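Local coordinates for dimethylsulfoniopropionate lyase (Roseovarius nubinhibens, PDB 4B29), which probably cleaves dimethylsulfoniopropionate to release dimethyl sulfide, using a zinc ion held in a cupin barrel, at residues A[94-99]-A[124-129]; A[112-117]-A[139-144]; A[164-169]-A[188-193]. All blocks are in the same frame, centred on the assembly; numbering follows the deposited sequence.

Contact 1 of 3, residues A[94-99]-A[124-129]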
loop_
_atom_site.group_PDB
_atom_site.type_symbol
_atom_site.label_atom_id
_atom_site.label_comp_id
_atom_site.label_asym_id
_atom_site.label_seq_id
_atom_site.Cartn_x
_atom_site.Cartn_y
_atom_site.Cartn_z
ATOM N N PRO A 94 -5.322 7.624 11.790
ATOM C CA PRO A 94 -4.809 7.924 13.150
ATOM C C PRO A 94 -4.661 6.708 14.050
ATOM O O PRO A 94 -4.268 6.847 15.214
ATOM C CB PRO A 94 -5.913 8.828 13.766
ATOM C CG PRO A 94 -6.767 9.274 12.630
ATOM C CD PRO A 94 -6.671 8.174 11.562
ATOM N N HIS A 95 -4.942 5.528 13.503
ATOM C CA HIS A 95 -5.021 4.289 14.310
ATOM C C HIS A 95 -4.043 3.237 13.849
ATOM O O HIS A 95 -3.914 2.203 14.518
ATOM C CB HIS A 95 -6.414 3.708 14.209
ATOM C CG HIS A 95 -7.469 4.632 14.724
ATOM N ND1 HIS A 95 -7.519 5.021 16.052
ATOM C CD2 HIS A 95 -8.485 5.264 14.098
ATOM C CE1 HIS A 95 -8.534 5.858 16.217
ATOM N NE2 HIS A 95 -9.146 6.013 15.052
ATOM N N VAL A 96 -3.365 3.470 12.730
ATOM C CA VAL A 96 -2.453 2.438 12.217
ATOM C C VAL A 96 -1.030 2.666 12.617
ATOM O O VAL A 96 -0.628 3.778 13.021
ATOM C CB VAL A 96 -2.543 2.284 10.665
ATOM C CG1 VAL A 96 -3.958 1.889 10.228
ATOM C CG2 VAL A 96 -2.086 3.567 9.970
ATOM N N GLU A 97 -0.212 1.614 12.487
ATOM C CA GLU A 97 1.199 1.699 12.734
ATOM C C GLU A 97 1.949 2.092 11.446
ATOM O O GLU A 97 2.313 1.234 10.619
ATOM C CB GLU A 97 1.732 0.346 13.303
ATOM C CG GLU A 97 3.225 0.417 13.507
ATOM C CD GLU A 97 3.793 -0.954 13.828
ATOM O OE1 GLU A 97 3.508 -1.457 14.936
ATOM O OE2 GLU A 97 4.501 -1.518 12.977
ATOM N N TRP A 98 2.199 3.396 11.266
ATOM C CA TRP A 98 2.905 3.886 10.078
ATOM C C TRP A 98 4.373 3.584 10.174
ATOM O O TRP A 98 4.987 3.686 11.275
ATOM C CB TRP A 98 2.692 5.413 9.886
ATOM C CG TRP A 98 1.333 5.746 9.525
ATOM C CD1 TRP A 98 0.329 6.171 10.364
ATOM C CD2 TRP A 98 0.775 5.706 8.208
ATOM N NE1 TRP A 98 -0.834 6.360 9.636
ATOM C CE2 TRP A 98 -0.565 6.099 8.309
ATOM C CE3 TRP A 98 1.293 5.324 6.938
ATOM C CZ2 TRP A 98 -1.435 6.132 7.200
ATOM C CZ3 TRP A 98 0.447 5.391 5.814
ATOM C CH2 TRP A 98 -0.894 5.786 5.943
ATOM N N ARG A 99 4.922 3.256 8.993
ATOM C CA ARG A 99 6.319 2.894 8.774
ATOM C C ARG A 99 6.932 3.679 7.604
ATOM O O ARG A 99 6.221 4.156 6.697
ATOM C CB ARG A 99 6.420 1.376 8.478
ATOM C CG ARG A 99 5.682 0.515 9.513
ATOM C CD ARG A 99 5.694 -0.975 9.168
ATOM N NE ARG A 99 5.132 -1.788 10.256
ATOM C CZ ARG A 99 4.798 -3.076 10.138
ATOM N NH1 ARG A 99 5.024 -3.719 9.010
ATOM N NH2 ARG A 99 4.287 -3.739 11.180
ATOM N N SER A 124 2.849 -9.371 10.487
ATOM C CA SER A 124 2.912 -8.251 11.469
ATOM C C SER A 124 1.878 -7.152 11.156
ATOM O O SER A 124 2.140 -5.944 11.355
ATOM C CB SER A 124 4.314 -7.695 11.665
ATOM O OG SER A 124 5.035 -7.573 10.506
ATOM N N GLY A 125 0.736 -7.596 10.681
ATOM C CA GLY A 125 -0.370 -6.704 10.329
ATOM C C GLY A 125 -1.158 -6.257 11.555
ATOM O O GLY A 125 -0.987 -6.771 12.690
ATOM N N HIS A 126 -2.059 -5.303 11.356
ATOM C CA HIS A 126 -3.074 -5.051 12.380
ATOM C C HIS A 126 -4.023 -6.244 12.516
ATOM O O HIS A 126 -4.670 -6.401 13.577
ATOM C CB HIS A 126 -3.845 -3.775 12.007
ATOM C CG HIS A 126 -3.043 -2.558 12.285
ATOM N ND1 HIS A 126 -2.936 -2.034 13.561
ATOM C CD2 HIS A 126 -2.193 -1.846 11.510
ATOM C CE1 HIS A 126 -2.093 -1.015 13.541
ATOM N NE2 HIS A 126 -1.628 -0.883 12.310
ATOM N N PHE A 127 -4.110 -7.082 11.478
ATOM C CA PHE A 127 -4.733 -8.374 11.615
ATOM C C PHE A 127 -3.696 -9.393 11.214
ATOM O O PHE A 127 -2.968 -9.202 10.248
ATOM C CB PHE A 127 -5.933 -8.475 10.682
ATOM C CG PHE A 127 -7.002 -7.470 11.048
ATOM C CD1 PHE A 127 -6.964 -6.180 10.509
ATOM C CD2 PHE A 127 -8.001 -7.815 11.945
ATOM C CE1 PHE A 127 -7.943 -5.220 10.896
ATOM C CE2 PHE A 127 -9.010 -6.872 12.312
ATOM C CZ PHE A 127 -8.964 -5.593 11.782
ATOM N N LEU A 128 -3.554 -10.429 12.041
ATOM C CA LEU A 128 -2.491 -11.429 11.812
ATOM C C LEU A 128 -2.975 -12.561 10.934
ATOM O O LEU A 128 -4.102 -13.094 11.088
ATOM C CB LEU A 128 -2.020 -12.022 13.178
ATOM C CG LEU A 128 -1.465 -11.023 14.200
ATOM C CD1 LEU A 128 -0.947 -11.808 15.456
ATOM C CD2 LEU A 128 -0.319 -10.050 13.646
ATOM N N THR A 129 -2.094 -12.929 9.982
ATOM C CA THR A 129 -2.279 -14.134 9.172
ATOM C C THR A 129 -0.909 -14.452 8.571
ATOM O O THR A 129 -0.054 -13.566 8.409
ATOM C CB THR A 129 -3.311 -13.957 8.043
ATOM O OG1 THR A 129 -3.448 -15.186 7.311
ATOM C CG2 THR A 129 -2.871 -12.805 7.089
#
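The imidazole of His-126 reaches out from 124-129 and meets the loop 94-99 at three consecutive residues, beginning with the carbonyl of His-95, whose O lies 3.8 Å from CE1 of the ring. At Val-96 the ring approaches more closely: its NE2 is 3.4 Å from Val-96 CA, and the two side chains cross at about a right angle. Glu-97 N donates to His-126 NE2 over 2.9 Å, with an N-H...N angle of 159° and the donor close to the imidazole plane. The carboxylate of Glu-97 takes another course: its CG stands anti to the backbone N (chi1 178°), which sends the extended chain toward Arg-99. There OE2 receives both NE and NH2 of Arg-99, a side-on grip on a single oxygen, with NE to OE2 at 2.8 Å. Arg-99 NH2 also donates to the carbonyl O of Ser-124 at 3.1 Å, a more bent bond tilted from the guanidinium plane. Glu-119 takes NH1 of Arg-99 in a salt bridge and also bonds Ser-124 OG. The contact thus ties the loop between helices 83-92 and 104-107 to the approach to short strand 127-128, away from the zinc site. Because NE2 accepts the hydrogen bond from Glu-97 N, that nitrogen is probably unprotonated, and the carboxylates of Glu-97 and Glu-119 probably balance the charge of Arg-99 between them.

Contact 2 of 3, residues A[112-117]-A[139-144]. With PO4 (phosphate ion), chain E.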
loop_
_atom_site.group_PDB
_atom_site.type_symbol
_atom_site.label_atom_id
_atom_site.label_comp_id
_atom_site.label_asym_id
_atom_site.label_seq_id
_atom_site.Cartn_x
_atom_site.Cartn_y
_atom_site.Cartn_z
ATOM N N LEU A 112 10.186 11.486 3.094
ATOM C CA LEU A 112 9.807 10.921 4.414
ATOM C C LEU A 112 8.635 11.645 5.058
ATOM O O LEU A 112 7.808 11.021 5.743
ATOM C CB LEU A 112 11.019 10.872 5.355
ATOM C CG LEU A 112 12.140 9.920 4.899
ATOM C CD1 LEU A 112 13.357 10.024 5.798
ATOM C CD2 LEU A 112 11.630 8.441 4.898
ATOM N N ASN A 113 8.520 12.966 4.853
ATOM C CA ASN A 113 7.382 13.708 5.388
ATOM C C ASN A 113 6.063 13.372 4.725
ATOM O O ASN A 113 4.997 13.439 5.352
ATOM C CB ASN A 113 7.604 15.222 5.197
ATOM C CG ASN A 113 8.609 15.789 6.180
ATOM O OD1 ASN A 113 8.843 15.231 7.268
ATOM N ND2 ASN A 113 9.209 16.920 5.806
ATOM N N ARG A 114 6.113 13.066 3.432
ATOM C CA ARG A 114 4.896 13.042 2.639
ATOM C C ARG A 114 4.621 11.635 2.046
ATOM O O ARG A 114 3.782 11.481 1.177
ATOM C CB ARG A 114 4.965 14.108 1.505
ATOM C CG ARG A 114 5.140 15.508 2.114
ATOM C CD ARG A 114 4.800 16.622 1.094
ATOM N NE ARG A 114 5.773 16.565 0.000
ATOM C CZ ARG A 114 5.447 16.253 -1.254
ATOM N NH1 ARG A 114 4.180 15.981 -1.571
ATOM N NH2 ARG A 114 6.390 16.221 -2.182
ATOM N N PHE A 115 5.280 10.639 2.607
ATOM C CA PHE A 115 4.972 9.240 2.232
ATOM C C PHE A 115 4.966 8.408 3.506
ATOM O O PHE A 115 5.652 8.728 4.496
ATOM C CB PHE A 115 6.026 8.715 1.247
ATOM C CG PHE A 115 6.563 7.336 1.590
ATOM C CD1 PHE A 115 7.671 7.219 2.431
ATOM C CD2 PHE A 115 5.945 6.169 1.106
ATOM C CE1 PHE A 115 8.214 5.967 2.759
ATOM C CE2 PHE A 115 6.477 4.886 1.459
ATOM C CZ PHE A 115 7.599 4.810 2.264
ATOM N N GLY A 116 4.214 7.319 3.490
ATOM C CA GLY A 116 4.430 6.294 4.534
ATOM C C GLY A 116 3.670 5.041 4.119
ATOM O O GLY A 116 2.960 5.029 3.117
ATOM N N TRP A 117 3.821 3.980 4.892
ATOM C CA TRP A 117 3.089 2.755 4.585
ATOM C C TRP A 117 2.743 2.036 5.886
ATOM O O TRP A 117 3.338 2.320 6.943
ATOM C CB TRP A 117 3.944 1.812 3.699
ATOM C CG TRP A 117 5.169 1.246 4.342
ATOM C CD1 TRP A 117 6.359 1.867 4.530
ATOM C CD2 TRP A 117 5.311 -0.083 4.883
ATOM N NE1 TRP A 117 7.263 0.998 5.147
ATOM C CE2 TRP A 117 6.633 -0.198 5.376
ATOM C CE3 TRP A 117 4.446 -1.176 4.982
ATOM C CZ2 TRP A 117 7.126 -1.387 5.965
ATOM C CZ3 TRP A 117 4.928 -2.358 5.580
ATOM C CH2 TRP A 117 6.261 -2.439 6.055
ATOM N N TRP A 139 1.732 8.333 -1.158
ATOM C CA TRP A 139 2.766 9.273 -1.563
ATOM C C TRP A 139 2.099 10.577 -1.986
ATOM O O TRP A 139 1.179 10.561 -2.793
ATOM C CB TRP A 139 3.505 8.748 -2.810
ATOM C CG TRP A 139 4.389 7.575 -2.512
ATOM C CD1 TRP A 139 5.741 7.591 -2.341
ATOM C CD2 TRP A 139 3.974 6.191 -2.387
ATOM N NE1 TRP A 139 6.199 6.297 -2.130
ATOM C CE2 TRP A 139 5.135 5.435 -2.140
ATOM C CE3 TRP A 139 2.735 5.548 -2.471
ATOM C CZ2 TRP A 139 5.101 4.034 -1.947
ATOM C CZ3 TRP A 139 2.697 4.144 -2.317
ATOM C CH2 TRP A 139 3.887 3.426 -2.039
ATOM N N GLY A 140 2.577 11.688 -1.430
ATOM C CA GLY A 140 1.999 12.988 -1.894
ATOM C C GLY A 140 2.494 13.286 -3.316
ATOM O O GLY A 140 3.355 12.604 -3.877
ATOM N N PRO A 141 1.965 14.370 -3.911
ATOM C CA PRO A 141 2.426 14.746 -5.249
ATOM C C PRO A 141 3.908 15.056 -5.346
ATOM O O PRO A 141 4.550 15.455 -4.379
ATOM C CB PRO A 141 1.627 16.044 -5.551
ATOM C CG PRO A 141 0.566 16.141 -4.525
ATOM C CD PRO A 141 1.015 15.321 -3.324
ATOM N N GLY A 142 4.463 14.912 -6.544
ATOM C CA GLY A 142 5.842 15.342 -6.789
ATOM C C GLY A 142 6.922 14.549 -6.116
ATOM O O GLY A 142 7.955 15.095 -5.705
ATOM N N LEU A 143 6.684 13.235 -5.962
ATOM C CA LEU A 143 7.689 12.363 -5.357
ATOM C C LEU A 143 8.176 11.337 -6.353
ATOM O O LEU A 143 7.411 10.887 -7.221
ATOM C CB LEU A 143 7.064 11.643 -4.148
ATOM C CG LEU A 143 6.755 12.536 -2.934
ATOM C CD1 LEU A 143 6.244 11.617 -1.753
ATOM C CD2 LEU A 143 8.010 13.304 -2.481
ATOM N N ASP A 144 9.456 11.003 -6.244
ATOM C CA ASP A 144 10.041 9.978 -7.091
ATOM C C ASP A 144 10.540 8.861 -6.180
ATOM O O ASP A 144 11.514 9.008 -5.446
ATOM C CB ASP A 144 11.178 10.553 -7.929
ATOM C CG ASP A 144 11.613 9.624 -9.037
ATOM O OD1 ASP A 144 10.918 9.554 -10.093
ATOM O OD2 ASP A 144 12.662 8.965 -8.853
HETATM P P PO4 E . 0.058 16.590 0.005
HETATM O O1 PO4 E . -0.420 17.224 1.331
HETATM O O2 PO4 E . -0.320 15.122 -0.092
HETATM O O3 PO4 E . -0.732 17.213 -1.121
HETATM O O4 PO4 E . 1.567 16.691 -0.175
#
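Trp-139, at the end of strand 133-139, pairs with Phe-115 at the start of strand 115-122 in an antiparallel non-hydrogen-bonded pair. Their side chains lie side by side and point the same way, with Phe-115 CD2 over one face of the indole, toward its rim and 3.2 Å from Trp-139 NE1. The Phe-115 ring and the five-membered ring of Trp-139 are inclined at 31°, an oblique meeting, and Phe-111 touches both side chains. At Gly-140 the strand pairing gives way to the loop: its N donates to Arg-114 O at 2.9 Å. Pro-141 then offers its carbonyl O to the end of the Arg-114 side chain. NH1 reaches it on a lone pair at 2.9 Å, NH2 nearly in line with the C=O bond at 3.0 Å, and the oxygen lies in the guanidinium plane. A bend at chi3 (-65°) turns the guanidinium toward the Pro-141 carbonyl for this end-on grip. NH1 also donates to O4 of a phosphate ion, probably from the crystallisation liquor, at 3.0 Å; Tyr-138 and His-70 bind the same ion. Leu-143 packs against the arginine, its CD2 3.4 Å from Arg-114 NH2, and its CD1 lies 4.2 Å from Phe-115 CB. Arg-114 also makes a salt bridge through NH2 with Asp-110, one turn earlier in helix 109-114. The carbonyl of Pro-141 thus takes two bonds from one cation, which would polarise it, while the carboxylate and carbonyl together would restrict the guanidinium's rotation and link Arg-114 and Asp-110 to the loop after strand 133-139.

Contact 3 of 3, residues A[164-169]-A[188-193]. With ZN (zinc ion), chain J.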
loop_
_atom_site.group_PDB
_atom_site.type_symbol
_atom_site.label_atom_id
_atom_site.label_comp_id
_atom_site.label_asym_id
_atom_site.label_seq_id
_atom_site.Cartn_x
_atom_site.Cartn_y
_atom_site.Cartn_z
ATOM N N LEU A 164 2.781 7.158 -12.060
ATOM C CA LEU A 164 3.476 6.479 -13.151
ATOM C C LEU A 164 4.335 5.375 -12.563
ATOM O O LEU A 164 5.227 5.667 -11.753
ATOM C CB LEU A 164 4.337 7.507 -13.915
ATOM C CG LEU A 164 5.031 6.927 -15.139
ATOM C CD1 LEU A 164 4.010 6.458 -16.181
ATOM C CD2 LEU A 164 6.007 8.059 -15.677
ATOM N N PHE A 165 4.062 4.139 -13.009
ATOM C CA PHE A 165 4.743 2.931 -12.511
ATOM C C PHE A 165 5.777 2.411 -13.480
ATOM O O PHE A 165 5.471 2.204 -14.661
ATOM C CB PHE A 165 3.706 1.845 -12.249
ATOM C CG PHE A 165 2.951 2.061 -10.966
ATOM C CD1 PHE A 165 1.921 3.038 -10.862
ATOM C CD2 PHE A 165 3.340 1.335 -9.824
ATOM C CE1 PHE A 165 1.225 3.252 -9.661
ATOM C CE2 PHE A 165 2.632 1.519 -8.595
ATOM C CZ PHE A 165 1.590 2.458 -8.517
ATOM N N HIS A 166 7.000 2.218 -12.960
ATOM C CA HIS A 166 8.151 1.729 -13.712
ATOM C C HIS A 166 8.489 0.312 -13.270
ATOM O O HIS A 166 8.388 0.007 -12.054
ATOM C CB HIS A 166 9.387 2.587 -13.400
ATOM C CG HIS A 166 9.163 4.061 -13.582
ATOM N ND1 HIS A 166 9.123 4.647 -14.840
ATOM C CD2 HIS A 166 8.977 5.058 -12.686
ATOM C CE1 HIS A 166 8.912 5.952 -14.701
ATOM N NE2 HIS A 166 8.832 6.230 -13.406
ATOM N N LEU A 167 8.867 -0.522 -14.222
ATOM C CA LEU A 167 9.290 -1.912 -13.883
ATOM C C LEU A 167 10.352 -2.344 -14.849
ATOM O O LEU A 167 10.181 -2.203 -16.059
ATOM C CB LEU A 167 8.051 -2.846 -13.999
ATOM C CG LEU A 167 8.265 -4.352 -13.821
ATOM C CD1 LEU A 167 8.821 -4.677 -12.401
ATOM C CD2 LEU A 167 6.958 -5.129 -14.107
ATOM N N ARG A 168 11.455 -2.912 -14.353
ATOM C CA ARG A 168 12.498 -3.345 -15.271
ATOM C C ARG A 168 11.937 -4.368 -16.256
ATOM O O ARG A 168 11.117 -5.235 -15.896
ATOM C CB ARG A 168 13.697 -3.899 -14.509
ATOM C CG ARG A 168 14.531 -2.780 -13.772
ATOM C CD ARG A 168 15.160 -1.603 -14.665
ATOM N NE ARG A 168 16.000 -2.128 -15.718
ATOM C CZ ARG A 168 17.304 -2.453 -15.612
ATOM N NH1 ARG A 168 17.948 -2.300 -14.464
ATOM N NH2 ARG A 168 17.971 -2.945 -16.673
ATOM N N ASN A 169 12.364 -4.242 -17.522
ATOM C CA ASN A 169 11.980 -5.194 -18.558
ATOM C C ASN A 169 10.467 -5.150 -18.850
ATOM O O ASN A 169 9.913 -6.111 -19.336
ATOM C CB ASN A 169 12.443 -6.617 -18.160
ATOM C CG ASN A 169 12.230 -7.652 -19.253
ATOM O OD1 ASN A 169 12.522 -7.424 -20.436
ATOM N ND2 ASN A 169 11.720 -8.807 -18.854
ATOM N N PRO A 188 13.309 -4.995 -10.248
ATOM C CA PRO A 188 13.240 -3.663 -9.688
ATOM C C PRO A 188 12.085 -2.863 -10.275
ATOM O O PRO A 188 11.738 -3.030 -11.458
ATOM C CB PRO A 188 14.568 -3.030 -10.077
ATOM C CG PRO A 188 15.507 -4.194 -10.279
ATOM C CD PRO A 188 14.633 -5.288 -10.842
ATOM N N HIS A 189 11.488 -2.029 -9.435
ATOM C CA HIS A 189 10.352 -1.198 -9.868
ATOM C C HIS A 189 10.500 0.166 -9.229
ATOM O O HIS A 189 11.258 0.350 -8.252
ATOM C CB HIS A 189 9.005 -1.900 -9.534
ATOM C CG HIS A 189 8.969 -2.546 -8.172
ATOM N ND1 HIS A 189 9.585 -3.753 -7.921
ATOM C CD2 HIS A 189 8.339 -2.182 -7.029
ATOM C CE1 HIS A 189 9.368 -4.096 -6.650
ATOM N NE2 HIS A 189 8.586 -3.180 -6.111
ATOM N N ALA A 190 9.728 1.126 -9.725
ATOM C CA ALA A 190 9.790 2.481 -9.176
ATOM C C ALA A 190 8.482 3.192 -9.498
ATOM O O ALA A 190 7.622 2.639 -10.192
ATOM C CB ALA A 190 11.002 3.249 -9.811
ATOM N N MET A 191 8.271 4.366 -8.919
ATOM C CA MET A 191 6.996 5.031 -9.140
ATOM C C MET A 191 7.189 6.545 -8.970
ATOM O O MET A 191 7.902 6.957 -8.069
ATOM C CB MET A 191 5.999 4.548 -8.067
ATOM C CG MET A 191 4.552 5.020 -8.329
ATOM S SD MET A 191 3.511 4.795 -6.833
ATOM C CE MET A 191 4.228 6.058 -5.792
ATOM N N THR A 192 6.497 7.338 -9.791
ATOM C CA THR A 192 6.599 8.799 -9.710
ATOM C C THR A 192 5.194 9.366 -9.577
ATOM O O THR A 192 4.300 9.039 -10.391
ATOM C CB THR A 192 7.159 9.316 -11.055
ATOM O OG1 THR A 192 8.400 8.650 -11.295
ATOM C CG2 THR A 192 7.348 10.858 -11.001
ATOM N N THR A 193 4.987 10.224 -8.586
ATOM C CA THR A 193 3.739 10.996 -8.567
ATOM C C THR A 193 4.056 12.377 -9.217
ATOM O O THR A 193 5.139 12.945 -9.054
ATOM C CB THR A 193 3.164 11.258 -7.164
ATOM O OG1 THR A 193 4.222 11.661 -6.305
ATOM C CG2 THR A 193 2.537 9.958 -6.548
HETATM ZN ZN ZN J . 7.712 -3.671 -4.355
HETATM O O HOH W 1 9.454 9.030 -13.677
#
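Met-191 lays its CG over the centre of the Phe-165 ring, 3.8 Å from the centroid and only 7° off the ring normal, a CH-pi contact between side chains that point the same way. The sulfur stands farther toward the ring's far end, with SD 3.5 Å from Phe-165 CZ, completing an oblique Met-aromatic contact. The methionine CG is anti to its own backbone N (chi1 -171°), which carries the chain alongside the phenylalanine before a turn at chi3. On the same side of the sheet, Leu-167 crosses His-189 at a slant, bringing CD1 to 4.0 Å from His-189 CB. The imidazole of His-189 extends beyond Leu-167 to the zinc ion, which NE2 binds at 2.0 Å; His-150 and Glu-154 are further protein ligands. A hydrogen bond between its ND1 and Ala-187 O orients the ring for the metal. Strands 164-167 and 189-192 run antiparallel in one of the two sheets of the cupin fold, and the face bearing Phe-165, Leu-167, His-189 and Met-191 looks into the barrel, where the metal sits. Regular backbone bonds join them, among them Leu-164 N to Thr-192 O at 2.9 Å.

The other face carries Leu-164, His-166, Ala-190 and Thr-192. His-166 turns the edge of its ring to the neighbouring strand, and Thr-192 OG1 lies near the ring plane, 3.2 Å from His-166 NE2. A water bridges those two atoms, 2.6 Å from Thr-192 OG1, and Asp-144 OD1 is also hydrogen-bonded to that hydroxyl. Past the paired strands, Arg-168 N donates to Pro-188 O, and the arginine's CG packs across the proline ring, 3.7 Å from Pro-188 CB.

How the contacts relate
Contact 2 touches both of the others, whereas contacts 1 and 3 do not meet. Contacts 1 and 2 have centres about 19 Å apart and share strand 115-122 as an intermediary: Arg-99 N is 2.8 Å from Trp-117 O, a probable hydrogen bond, and the Trp-98 ring packs on Gly-116. Contacts 2 and 3, about 15 Å between centres, join through a probable hydrogen bond of 2.7 Å between Thr-193 OG1 and Gly-140 O, and through Met-191 CE against the Trp-139 indole. Contact 3 supplies a zinc ligand, and the Trp-139 side chain is about 9 Å from that of His-189; contact 1, its nearest atoms about 12 Å from those of contact 3, lies away from the zinc site.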